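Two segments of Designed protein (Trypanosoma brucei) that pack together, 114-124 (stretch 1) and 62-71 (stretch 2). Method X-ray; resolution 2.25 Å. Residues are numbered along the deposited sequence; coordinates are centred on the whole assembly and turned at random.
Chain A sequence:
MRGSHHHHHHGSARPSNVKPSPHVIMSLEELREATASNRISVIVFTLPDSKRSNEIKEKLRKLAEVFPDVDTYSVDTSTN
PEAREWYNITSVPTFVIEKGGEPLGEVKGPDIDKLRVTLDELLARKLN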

# COMPACT_ATOMS: atom_id res chain seq x y z
N LYS A 114 7.39 -10.30 8.41
CA LYS A 114 8.27 -11.10 7.58
C LYS A 114 7.58 -11.47 6.29
O LYS A 114 8.22 -11.50 5.23
CB LYS A 114 8.56 -12.42 8.25
CG LYS A 114 9.82 -13.11 7.86
CD LYS A 114 10.81 -13.14 8.99
CE LYS A 114 12.28 -13.11 8.54
NZ LYS A 114 13.05 -13.23 9.84
N LEU A 115 6.28 -11.72 6.37
CA LEU A 115 5.56 -12.19 5.20
C LEU A 115 5.54 -11.12 4.12
O LEU A 115 5.88 -11.39 2.96
CB LEU A 115 4.15 -12.62 5.59
CG LEU A 115 3.47 -12.96 4.27
CD1 LEU A 115 4.08 -14.24 3.67
CD2 LEU A 115 1.98 -13.07 4.39
N ARG A 116 5.19 -9.89 4.49
CA ARG A 116 5.20 -8.80 3.50
C ARG A 116 6.60 -8.60 2.92
O ARG A 116 6.76 -8.43 1.71
CB ARG A 116 4.66 -7.52 4.12
CG ARG A 116 4.39 -6.45 3.08
CD ARG A 116 3.64 -5.29 3.68
NE ARG A 116 3.37 -4.27 2.67
CZ ARG A 116 2.52 -3.26 2.83
NH1 ARG A 116 1.84 -3.12 3.96
NH2 ARG A 116 2.35 -2.38 1.85
N VAL A 117 7.63 -8.62 3.77
CA VAL A 117 9.01 -8.46 3.29
C VAL A 117 9.35 -9.56 2.31
O VAL A 117 9.89 -9.32 1.22
CB VAL A 117 9.99 -8.42 4.46
CG1 VAL A 117 11.41 -8.44 3.95
CG2 VAL A 117 9.74 -7.20 5.33
N THR A 118 9.02 -10.81 2.67
CA THR A 118 9.31 -11.94 1.79
C THR A 118 8.59 -11.79 0.46
O THR A 118 9.16 -12.06 -0.60
CB THR A 118 8.88 -13.24 2.47
OG1 THR A 118 9.50 -13.34 3.75
CG2 THR A 118 9.24 -14.44 1.60
N LEU A 119 7.32 -11.38 0.51
CA LEU A 119 6.55 -11.23 -0.71
C LEU A 119 7.13 -10.13 -1.58
O LEU A 119 7.25 -10.30 -2.80
CB LEU A 119 5.08 -10.94 -0.36
CG LEU A 119 4.20 -10.59 -1.56
CD1 LEU A 119 4.24 -11.72 -2.58
CD2 LEU A 119 2.78 -10.22 -1.13
N ASP A 120 7.54 -9.01 -0.98
CA ASP A 120 8.13 -7.93 -1.76
C ASP A 120 9.40 -8.40 -2.48
O ASP A 120 9.61 -8.09 -3.66
CB ASP A 120 8.45 -6.74 -0.85
CG ASP A 120 7.23 -5.91 -0.51
OD1 ASP A 120 6.27 -5.91 -1.31
OD2 ASP A 120 7.24 -5.25 0.55
N GLU A 121 10.21 -9.19 -1.79
CA GLU A 121 11.43 -9.72 -2.38
C GLU A 121 11.13 -10.71 -3.50
O GLU A 121 11.88 -10.78 -4.48
CB GLU A 121 12.25 -10.38 -1.26
CG GLU A 121 13.67 -10.72 -1.58
CD GLU A 121 14.11 -11.97 -0.84
OE1 GLU A 121 15.34 -12.21 -0.76
OE2 GLU A 121 13.24 -12.73 -0.35
N LEU A 122 10.02 -11.44 -3.40
CA LEU A 122 9.64 -12.31 -4.51
C LEU A 122 9.17 -11.51 -5.72
O LEU A 122 9.45 -11.90 -6.86
CB LEU A 122 8.56 -13.30 -4.07
CG LEU A 122 9.20 -14.32 -3.13
CD1 LEU A 122 8.17 -14.94 -2.22
CD2 LEU A 122 9.94 -15.36 -3.94
N LEU A 123 8.47 -10.40 -5.50
CA LEU A 123 8.05 -9.56 -6.62
C LEU A 123 9.20 -8.77 -7.22
O LEU A 123 9.10 -8.33 -8.36
CB LEU A 123 6.98 -8.57 -6.18
CG LEU A 123 5.71 -9.19 -5.61
CD1 LEU A 123 4.75 -8.11 -5.14
CD2 LEU A 123 5.08 -10.07 -6.68
N ALA A 124 10.32 -8.66 -6.51
CA ALA A 124 11.46 -7.90 -7.02
C ALA A 124 12.22 -8.72 -8.05
O ALA A 124 11.98 -9.91 -8.25
CB ALA A 124 12.37 -7.51 -5.86
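Stretch 2, residues 62-71: KLAEVFPDVD

Stretch 2 enters in a helix that begins earlier in the chain. It passes through a turn and leaves as the start of a strand at Val70 and Asp71. Stretch 1 is helical from Lys114 to Leu123, and this helix also begins earlier in the chain. The two helices run in nearly the same direction, with a signed crossing angle of -27°. Their axes come no closer than 12.2 Å, and side chains such as Leu63 and Leu119 meet between them. Across the stretches, Arg116 CA lies 7.6 Å from Leu63 CA. Leu119 CA lies 9.7 Å from Val70 CA. Asp120 CA lies 9.9 Å from Phe67 CA. The contact buries 393 Å², both sides summed. No hydrogen bond crosses it.

Lys62 is exposed. Its nearest side-chain approach is Lys62 CD to Arg116 NH1 at 5.0 Å, beyond contact. Lys62 O accepts a helical hydrogen bond from Val66 N at 3.0 Å. Leu63 makes the first close packing. Its CB points toward stretch 1, and chi1 and chi2 are both t. Leu63 CD2 lies 3.8 Å from Leu119 CD2. Leu63 CD1 lies 4.2 Å from Leu115 CD2 and 4.3 Å from Arg116 CA, so this methyl reaches the backbone of the facing helix. Ala64 and Glu65 make no contact with it.

The CA-to-CB bond of Val66 points toward stretch 1. Val66 CG1 is 3.5 Å from Arg116 NH2. The arginine side chain is extended, with chi1 to chi3 all t, and this carries the guanidinium to Val66 although the CA-to-CB bond points sideways. NE and NH2 of Arg116 have hydrogen-bond partners elsewhere in the structure.

Phe67 is the centre of the contact. It has 77 Å² covered by stretch 1, the largest area of any residue here. Phe67 N makes a weak hydrogen bond to Leu63 O at 3.2 Å, but its phi/psi of -123/115 are no longer helical. Its CA-to-CB bond points toward stretch 1, and chi1 is m. Leu119 CD2 sits over one face, 4.1 Å from the Phe67 ring centroid and 5° off the normal, in a CH-pi contact. The ring edge meets polar groups. Asp120 OD1 is 3.2 Å from Phe67 CZ, and Arg116 NE is 4.0 Å from Phe67 CE2, both near the ring plane. Leu123 CD1 packs obliquely at 3.5 Å from Phe67 CE1. Successive turns of stretch 1 thus supply Arg116, Leu119, Asp120 and Leu123 to one aromatic side chain.

A type I beta turn runs from Phe67 to Val70. Pro68 and Asp69 are exposed and touch nothing in stretch 1. The turn brings the chain back to the contact at Val70, which has extended phi/psi of -122/129. Its CA-to-CB bond points toward stretch 1, and Val70 CG2 is 4.3 Å from Leu119 CD2. That one leucine methyl therefore touches Leu63, Phe67 and Val70. Asp71 continues the strand out of reach of stretch 1, with its carboxylate hydrogen-bonded elsewhere in the structure.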

# COMPACT_ATOMS: atom_id res chain seq x y z
N LYS A 62 -5.40 -6.64 4.57
CA LYS A 62 -4.80 -5.42 4.02
C LYS A 62 -3.82 -5.75 2.91
O LYS A 62 -3.71 -5.02 1.92
CB LYS A 62 -4.08 -4.60 5.09
CG LYS A 62 -4.26 -3.07 4.90
CD LYS A 62 -3.12 -2.42 4.12
CE LYS A 62 -3.11 -0.89 4.30
NZ LYS A 62 -4.13 -0.19 3.45
N LEU A 63 -3.09 -6.85 3.05
CA LEU A 63 -2.12 -7.18 2.03
C LEU A 63 -2.80 -7.52 0.71
O LEU A 63 -2.22 -7.31 -0.35
CB LEU A 63 -1.23 -8.31 2.55
CG LEU A 63 -0.06 -8.80 1.71
CD1 LEU A 63 0.98 -9.35 2.65
CD2 LEU A 63 -0.51 -9.87 0.74
N ALA A 64 -4.03 -8.04 0.76
CA ALA A 64 -4.74 -8.27 -0.49
C ALA A 64 -5.21 -6.96 -1.10
O ALA A 64 -5.33 -6.85 -2.33
CB ALA A 64 -5.94 -9.20 -0.27
N GLU A 65 -5.51 -5.98 -0.25
CA GLU A 65 -5.97 -4.69 -0.74
C GLU A 65 -4.84 -3.93 -1.42
O GLU A 65 -5.05 -3.31 -2.47
CB GLU A 65 -6.54 -3.87 0.42
CG GLU A 65 -7.75 -4.51 1.11
CD GLU A 65 -8.23 -3.72 2.32
OE1 GLU A 65 -9.30 -4.06 2.87
OE2 GLU A 65 -7.55 -2.75 2.73
N VAL A 66 -3.63 -4.01 -0.87
CA VAL A 66 -2.49 -3.24 -1.38
C VAL A 66 -1.74 -3.97 -2.48
O VAL A 66 -0.91 -3.35 -3.17
CB VAL A 66 -1.61 -2.92 -0.16
CG1 VAL A 66 -0.17 -2.68 -0.53
CG2 VAL A 66 -2.18 -1.73 0.58
N PHE A 67 -2.07 -5.22 -2.75
CA PHE A 67 -1.39 -5.98 -3.79
C PHE A 67 -2.43 -6.46 -4.79
O PHE A 67 -3.29 -7.29 -4.45
CB PHE A 67 -0.60 -7.14 -3.21
CG PHE A 67 0.70 -6.72 -2.59
CD1 PHE A 67 1.82 -6.52 -3.36
CD2 PHE A 67 0.79 -6.49 -1.22
CE1 PHE A 67 3.01 -6.12 -2.79
CE2 PHE A 67 1.98 -6.09 -0.65
CZ PHE A 67 3.08 -5.91 -1.43
N PRO A 68 -2.36 -6.00 -6.00
CA PRO A 68 -3.45 -6.22 -6.94
C PRO A 68 -3.52 -7.66 -7.41
O PRO A 68 -4.59 -8.27 -7.44
CB PRO A 68 -3.12 -5.26 -8.09
CG PRO A 68 -1.59 -5.07 -8.02
CD PRO A 68 -1.12 -5.56 -6.66
N ASP A 69 -2.36 -8.19 -7.82
CA ASP A 69 -2.29 -9.51 -8.42
C ASP A 69 -2.04 -10.62 -7.41
O ASP A 69 -1.51 -11.68 -7.77
CB ASP A 69 -1.19 -9.51 -9.49
CG ASP A 69 -1.52 -8.59 -10.65
OD1 ASP A 69 -1.41 -7.35 -10.50
OD2 ASP A 69 -1.89 -9.12 -11.73
N VAL A 70 -2.42 -10.41 -6.15
CA VAL A 70 -2.14 -11.35 -5.08
C VAL A 70 -3.47 -11.78 -4.47
O VAL A 70 -4.30 -10.93 -4.14
CB VAL A 70 -1.20 -10.74 -4.03
CG1 VAL A 70 -1.34 -11.44 -2.70
CG2 VAL A 70 0.23 -10.85 -4.52
N ASP A 71 -3.67 -13.09 -4.36
CA ASP A 71 -4.83 -13.62 -3.66
C ASP A 71 -4.39 -14.25 -2.35
O ASP A 71 -3.33 -14.87 -2.27
CB ASP A 71 -5.59 -14.63 -4.53
CG ASP A 71 -6.08 -14.01 -5.87
OD1 ASP A 71 -6.75 -12.95 -5.85
OD2 ASP A 71 -5.79 -14.60 -6.94